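Local coordinates for protein transcriptional activator ToxR (Vibrio vulnificus, PDB 6UTC) that probably senses periplasmic conditions such as bile salts, in partnership with ToxS, and activates transcription of its target genes, at residues 20-25 against 45-50; 41-46 against 71-76. All coordinates share one frame; numbering follows the deposited sequence.

Contact 1 of 2, residues 20-25 against 45-50; sequences ENVNGV and QCVNKY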
loop_
_atom_site.group_PDB
_atom_site.type_symbol
_atom_site.label_atom_id
_atom_site.label_comp_id
_atom_site.label_asym_id
_atom_site.label_seq_id
_atom_site.Cartn_x
_atom_site.Cartn_y
_atom_site.Cartn_z
ATOM N N GLU A 20 2.719 7.183 -6.714
ATOM C CA GLU A 20 1.682 8.178 -6.518
ATOM C C GLU A 20 1.674 8.548 -5.050
ATOM O O GLU A 20 1.925 7.699 -4.196
ATOM C CB GLU A 20 0.314 7.601 -6.906
ATOM C CG GLU A 20 -0.822 8.601 -6.883
ATOM C CD GLU A 20 -2.043 8.080 -7.603
ATOM O OE1 GLU A 20 -1.898 7.621 -8.755
ATOM O OE2 GLU A 20 -3.135 8.116 -6.998
ATOM N N ASN A 21 1.394 9.810 -4.763
ATOM C CA ASN A 21 1.044 10.216 -3.415
ATOM C C ASN A 21 -0.472 10.130 -3.297
ATOM O O ASN A 21 -1.195 10.837 -4.013
ATOM C CB ASN A 21 1.525 11.640 -3.138
ATOM C CG ASN A 21 1.435 11.997 -1.685
ATOM O OD1 ASN A 21 0.345 12.053 -1.117
ATOM N ND2 ASN A 21 2.583 12.234 -1.059
ATOM N N VAL A 22 -0.954 9.239 -2.441
ATOM C CA VAL A 22 -2.386 9.008 -2.269
ATOM C C VAL A 22 -2.766 9.561 -0.899
ATOM O O VAL A 22 -2.527 8.915 0.125
ATOM C CB VAL A 22 -2.744 7.524 -2.396
ATOM C CG1 VAL A 22 -4.241 7.335 -2.229
ATOM C CG2 VAL A 22 -2.296 6.976 -3.739
ATOM N N ASN A 23 -3.341 10.768 -0.872
ATOM C CA ASN A 23 -3.843 11.379 0.362
ATOM C C ASN A 23 -2.782 11.411 1.463
ATOM O O ASN A 23 -3.031 11.050 2.616
ATOM C CB ASN A 23 -5.123 10.694 0.839
ATOM C CG ASN A 23 -6.296 10.967 -0.078
ATOM O OD1 ASN A 23 -6.433 12.070 -0.605
ATOM N ND2 ASN A 23 -7.141 9.967 -0.277
ATOM N N GLY A 24 -1.576 11.833 1.088
ATOM C CA GLY A 24 -0.483 11.959 2.030
ATOM C C GLY A 24 0.349 10.708 2.230
ATOM O O GLY A 24 1.386 10.776 2.906
ATOM N N VAL A 25 -0.077 9.571 1.692
ATOM C CA VAL A 25 0.662 8.319 1.794
ATOM C C VAL A 25 1.463 8.162 0.510
ATOM O O VAL A 25 0.897 8.173 -0.591
ATOM C CB VAL A 25 -0.281 7.122 2.005
ATOM C CG1 VAL A 25 0.525 5.828 2.120
ATOM C CG2 VAL A 25 -1.151 7.329 3.243
ATOM N N GLN A 45 -7.929 2.177 -3.389
ATOM C CA GLN A 45 -8.988 1.723 -2.500
ATOM C C GLN A 45 -8.411 1.167 -1.212
ATOM O O GLN A 45 -8.930 1.435 -0.123
ATOM C CB GLN A 45 -9.858 0.675 -3.190
ATOM C CG GLN A 45 -10.980 0.133 -2.297
ATOM C CD GLN A 45 -12.110 1.128 -2.097
ATOM O OE1 GLN A 45 -12.016 2.294 -2.500
ATOM N NE2 GLN A 45 -13.193 0.673 -1.480
ATOM N N CYS A 46 -7.329 0.401 -1.318
ATOM C CA CYS A 46 -6.693 -0.170 -0.136
ATOM C C CYS A 46 -6.190 0.923 0.801
ATOM O O CYS A 46 -6.425 0.873 2.011
ATOM C CB CYS A 46 -5.556 -1.092 -0.569
ATOM S SG CYS A 46 -4.932 -2.160 0.753
ATOM N N VAL A 47 -5.522 1.935 0.252
ATOM C CA VAL A 47 -5.055 3.048 1.076
ATOM C C VAL A 47 -6.234 3.772 1.714
ATOM O O VAL A 47 -6.190 4.136 2.898
ATOM C CB VAL A 47 -4.164 3.978 0.239
ATOM C CG1 VAL A 47 -3.795 5.249 1.022
ATOM C CG2 VAL A 47 -2.908 3.220 -0.219
ATOM N N ASN A 48 -7.311 3.980 0.948
ATOM C CA ASN A 48 -8.529 4.590 1.495
ATOM C C ASN A 48 -9.046 3.812 2.700
ATOM O O ASN A 48 -9.347 4.393 3.751
ATOM C CB ASN A 48 -9.598 4.625 0.395
ATOM C CG ASN A 48 -10.985 5.050 0.904
ATOM O OD1 ASN A 48 -11.702 4.270 1.542
ATOM N ND2 ASN A 48 -11.367 6.276 0.596
ATOM N N LYS A 49 -9.177 2.494 2.562
ATOM C CA LYS A 49 -9.739 1.695 3.644
ATOM C C LYS A 49 -8.780 1.613 4.824
ATOM O O LYS A 49 -9.210 1.609 5.985
ATOM C CB LYS A 49 -10.106 0.300 3.147
ATOM C CG LYS A 49 -11.021 0.295 1.941
ATOM C CD LYS A 49 -12.202 1.230 2.092
ATOM C CE LYS A 49 -13.217 0.696 3.069
ATOM N NZ LYS A 49 -14.452 1.544 3.064
ATOM N N TYR A 50 -7.475 1.568 4.549
ATOM C CA TYR A 50 -6.504 1.491 5.631
ATOM C C TYR A 50 -6.527 2.760 6.456
ATOM O O TYR A 50 -6.399 2.715 7.686
ATOM C CB TYR A 50 -5.125 1.253 5.039
ATOM C CG TYR A 50 -4.073 0.864 6.050
ATOM C CD1 TYR A 50 -3.936 -0.454 6.451
ATOM C CD2 TYR A 50 -3.207 1.803 6.581
ATOM C CE1 TYR A 50 -2.972 -0.833 7.365
ATOM C CE2 TYR A 50 -2.230 1.432 7.500
ATOM C CZ TYR A 50 -2.123 0.109 7.879
ATOM O OH TYR A 50 -1.160 -0.292 8.785
#
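V47 sends a single methyl group, CG1, between V22 and V25, and this one carbon carries nearly all of the contact. On one flank it lies 3.9 Å from V22 CG1; on the other it is 4.0 Å from V25 CG2. The two encounters differ in manner: V25 and V47 meet tip to tip, whereas V22 and V47 pass at a slant. The same methyl also comes within 4.0 Å of V22 O, so the helix side chain touches backbone as well as side chain. V47 has CG1 opposite its backbone N (chi1 173°), which projects that branch from the helix between the two valines.

The second shell is the turn that brings V22 and V25 together. V22 N gives a hydrogen bond to V25 O at 2.8 Å, and V25 N returns one to V22 O at 3.0 Å, closing a tight hairpin whose type I' turn has N23 and G24 at its corners. N21 adds an Asx motif: its OD1 accepts from G24 N at 2.9 Å. The donor lies in the plane of the amide carbonyl, although the N-H points well off the straight line (133°). Farther out, V63 of strand 62-67 touches both V25 and V47, and Y77 of strand 72-78 also touches V47. One residue before V47, C46 is tied by a disulfide to C103.

No hydrogen bond crosses between residues 20-25 and 45-50. The hairpin provides acceptors for the V22, G24 and V25 amides from within itself and presents two buried valines to the helix, making this a small case of division of labour: polar groups shape the turn, while the apolar contact with the helix depends on the fit of branched aliphatic side chains.

Contact 2 of 2, residues 41-46 against 71-76; sequences PSIRQC and NQLILN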
loop_
_atom_site.group_PDB
_atom_site.type_symbol
_atom_site.label_atom_id
_atom_site.label_comp_id
_atom_site.label_asym_id
_atom_site.label_seq_id
_atom_site.Cartn_x
_atom_site.Cartn_y
_atom_site.Cartn_z
ATOM N N PRO A 41 -5.993 1.536 -9.186
ATOM C CA PRO A 41 -7.318 1.669 -8.568
ATOM C C PRO A 41 -7.478 0.801 -7.335
ATOM O O PRO A 41 -8.087 1.238 -6.349
ATOM C CB PRO A 41 -8.275 1.292 -9.705
ATOM C CG PRO A 41 -7.529 1.642 -10.924
ATOM C CD PRO A 41 -6.104 1.257 -10.629
ATOM N N SER A 42 -6.915 -0.414 -7.356
ATOM C CA SER A 42 -6.952 -1.272 -6.177
ATOM C C SER A 42 -6.109 -0.700 -5.056
ATOM O O SER A 42 -6.531 -0.715 -3.898
ATOM C CB SER A 42 -6.422 -2.662 -6.505
ATOM O OG SER A 42 -7.218 -3.294 -7.487
ATOM N N ILE A 43 -4.903 -0.222 -5.380
ATOM C CA ILE A 43 -4.047 0.363 -4.353
ATOM C C ILE A 43 -4.734 1.556 -3.708
ATOM O O ILE A 43 -4.707 1.712 -2.485
ATOM C CB ILE A 43 -2.668 0.734 -4.930
ATOM C CG1 ILE A 43 -1.889 -0.517 -5.346
ATOM C CG2 ILE A 43 -1.862 1.514 -3.893
ATOM C CD1 ILE A 43 -0.643 -0.191 -6.150
ATOM N N ARG A 44 -5.358 2.418 -4.519
ATOM C CA ARG A 44 -6.029 3.590 -3.962
ATOM C C ARG A 44 -7.152 3.191 -3.018
ATOM O O ARG A 44 -7.324 3.796 -1.955
ATOM C CB ARG A 44 -6.559 4.487 -5.084
ATOM C CG ARG A 44 -5.462 5.177 -5.884
ATOM C CD ARG A 44 -6.053 5.900 -7.075
ATOM N NE ARG A 44 -5.020 6.305 -8.028
ATOM C CZ ARG A 44 -5.030 5.995 -9.314
ATOM N NH1 ARG A 44 -6.026 5.289 -9.844
ATOM N NH2 ARG A 44 -4.027 6.394 -10.086
ATOM N N GLN A 45 -7.929 2.177 -3.389
ATOM C CA GLN A 45 -8.988 1.723 -2.500
ATOM C C GLN A 45 -8.411 1.167 -1.212
ATOM O O GLN A 45 -8.930 1.435 -0.123
ATOM C CB GLN A 45 -9.858 0.675 -3.190
ATOM C CG GLN A 45 -10.980 0.133 -2.297
ATOM C CD GLN A 45 -12.110 1.128 -2.097
ATOM O OE1 GLN A 45 -12.016 2.294 -2.500
ATOM N NE2 GLN A 45 -13.193 0.673 -1.480
ATOM N N CYS A 46 -7.329 0.401 -1.318
ATOM C CA CYS A 46 -6.693 -0.170 -0.136
ATOM C C CYS A 46 -6.190 0.923 0.801
ATOM O O CYS A 46 -6.425 0.873 2.011
ATOM C CB CYS A 46 -5.556 -1.092 -0.569
ATOM S SG CYS A 46 -4.932 -2.160 0.753
ATOM N N ASN A 71 -1.495 -12.456 -10.216
ATOM C CA ASN A 71 -2.752 -11.978 -9.662
ATOM C C ASN A 71 -2.642 -11.516 -8.214
ATOM O O ASN A 71 -3.671 -11.257 -7.589
ATOM C CB ASN A 71 -3.857 -13.030 -9.810
ATOM C CG ASN A 71 -3.574 -14.296 -9.030
ATOM O OD1 ASN A 71 -2.572 -14.406 -8.324
ATOM N ND2 ASN A 71 -4.468 -15.272 -9.158
ATOM N N GLN A 72 -1.428 -11.390 -7.679
ATOM C CA GLN A 72 -1.219 -11.036 -6.280
ATOM C C GLN A 72 -0.249 -9.867 -6.168
ATOM O O GLN A 72 0.808 -9.866 -6.811
ATOM C CB GLN A 72 -0.681 -12.225 -5.485
ATOM C CG GLN A 72 -0.703 -12.003 -3.989
ATOM C CD GLN A 72 -0.626 -13.299 -3.193
ATOM O OE1 GLN A 72 -0.405 -13.278 -1.981
ATOM N NE2 GLN A 72 -0.799 -14.432 -3.871
ATOM N N LEU A 73 -0.612 -8.888 -5.347
ATOM C CA LEU A 73 0.212 -7.724 -5.048
ATOM C C LEU A 73 0.492 -7.679 -3.552
ATOM O O LEU A 73 -0.394 -7.968 -2.741
ATOM C CB LEU A 73 -0.535 -6.451 -5.462
ATOM C CG LEU A 73 0.244 -5.136 -5.304
ATOM C CD1 LEU A 73 1.241 -4.984 -6.454
ATOM C CD2 LEU A 73 -0.677 -3.933 -5.254
ATOM N N ILE A 74 1.727 -7.331 -3.187
ATOM C CA ILE A 74 2.126 -7.143 -1.799
ATOM C C ILE A 74 2.145 -5.652 -1.501
ATOM O O ILE A 74 2.749 -4.871 -2.252
ATOM C CB ILE A 74 3.508 -7.759 -1.539
ATOM C CG1 ILE A 74 3.576 -9.192 -2.074
ATOM C CG2 ILE A 74 3.845 -7.693 -0.063
ATOM C CD1 ILE A 74 2.511 -10.106 -1.505
ATOM N N LEU A 75 1.484 -5.245 -0.419
ATOM C CA LEU A 75 1.540 -3.865 0.057
ATOM C C LEU A 75 2.087 -3.860 1.475
ATOM O O LEU A 75 1.532 -4.520 2.360
ATOM C CB LEU A 75 0.151 -3.229 0.048
ATOM C CG LEU A 75 -0.461 -3.025 -1.332
ATOM C CD1 LEU A 75 -1.910 -2.567 -1.226
ATOM C CD2 LEU A 75 0.349 -2.031 -2.141
ATOM N N ASN A 76 3.161 -3.121 1.691
ATOM C CA ASN A 76 3.774 -3.001 3.008
ATOM C C ASN A 76 3.536 -1.583 3.512
ATOM O O ASN A 76 4.128 -0.626 2.995
ATOM C CB ASN A 76 5.260 -3.342 2.934
ATOM C CG ASN A 76 5.517 -4.827 3.137
ATOM O OD1 ASN A 76 5.445 -5.325 4.262
ATOM N ND2 ASN A 76 5.771 -5.539 2.065
#
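I43 and L73 meet at about a right angle, with I43 CG1 only 3.6 Å from L73 CD2. The CB of I43 does not lead directly to the strand; it is the ethyl branch that closes the distance, CG1 leaving CB beside the backbone N and CD1 continuing in an extended line. This turns the branch over the L73 methyl, and CD1 follows at 3.8 Å from L73 CD2.

The two leucines illustrate how alternate residues of a strand can serve the same face with different conformations. L73 holds CG opposite its backbone N (chi1 -176°), whereas L75 has it opposite the carbonyl carbon (chi1 -67°). L75 then divides its fork between two helix residues about one turn apart, I43 and C46. CD2 approaches I43 CG1 at a looser 4.2 Å, the two side chains slanting past each other, while CD1 reaches C46 and lies 3.6 Å from its SG. That sulfur, bonded to C103, also packs against a methyl group, and C46 CB joins in at 4.0 Å from L75 CD1. The linkage thus lies against the apolar interior, consistent with a disulfide that constrains the periplasmic domain.

The axes of helix 41-46 and strand 72-76 are 11.1 Å apart at closest approach and run in broadly the same direction, 38° from parallel, a helix lying across one face of a sheet. L36 and W39, in the loop that leads to the helix, cover L73 further, and V63 and A65 of strand 62-67 pack beside L75. Strand 72-78 itself runs antiparallel between 62-67 and 88-93: backbone bonds join N76 to I64 on one edge, and L73 to I92 and L75 to L90 on the other.

Overall arrangement
Both contacts are buried and apolar, and both fix helix 40-52 on the same mixed sheet. That helix connects the parallel strands 25-30 and 62-67 in a beta-alpha-beta crossover. Contact 1 joins it to the hairpin turn between strands 16-22 and 25-30 through valines alone; contact 2 joins it to the inner strand 72-78 through longer side chains and a disulfide sulfur. With centres about 10 Å apart, they share Q45 and C46. Where they touch, chemistry changes toward the partly exposed side: E20 OE1 and R44 NH2 form a salt bridge of 2.8 Å, and V22 CG2 packs on the aliphatic part of R44.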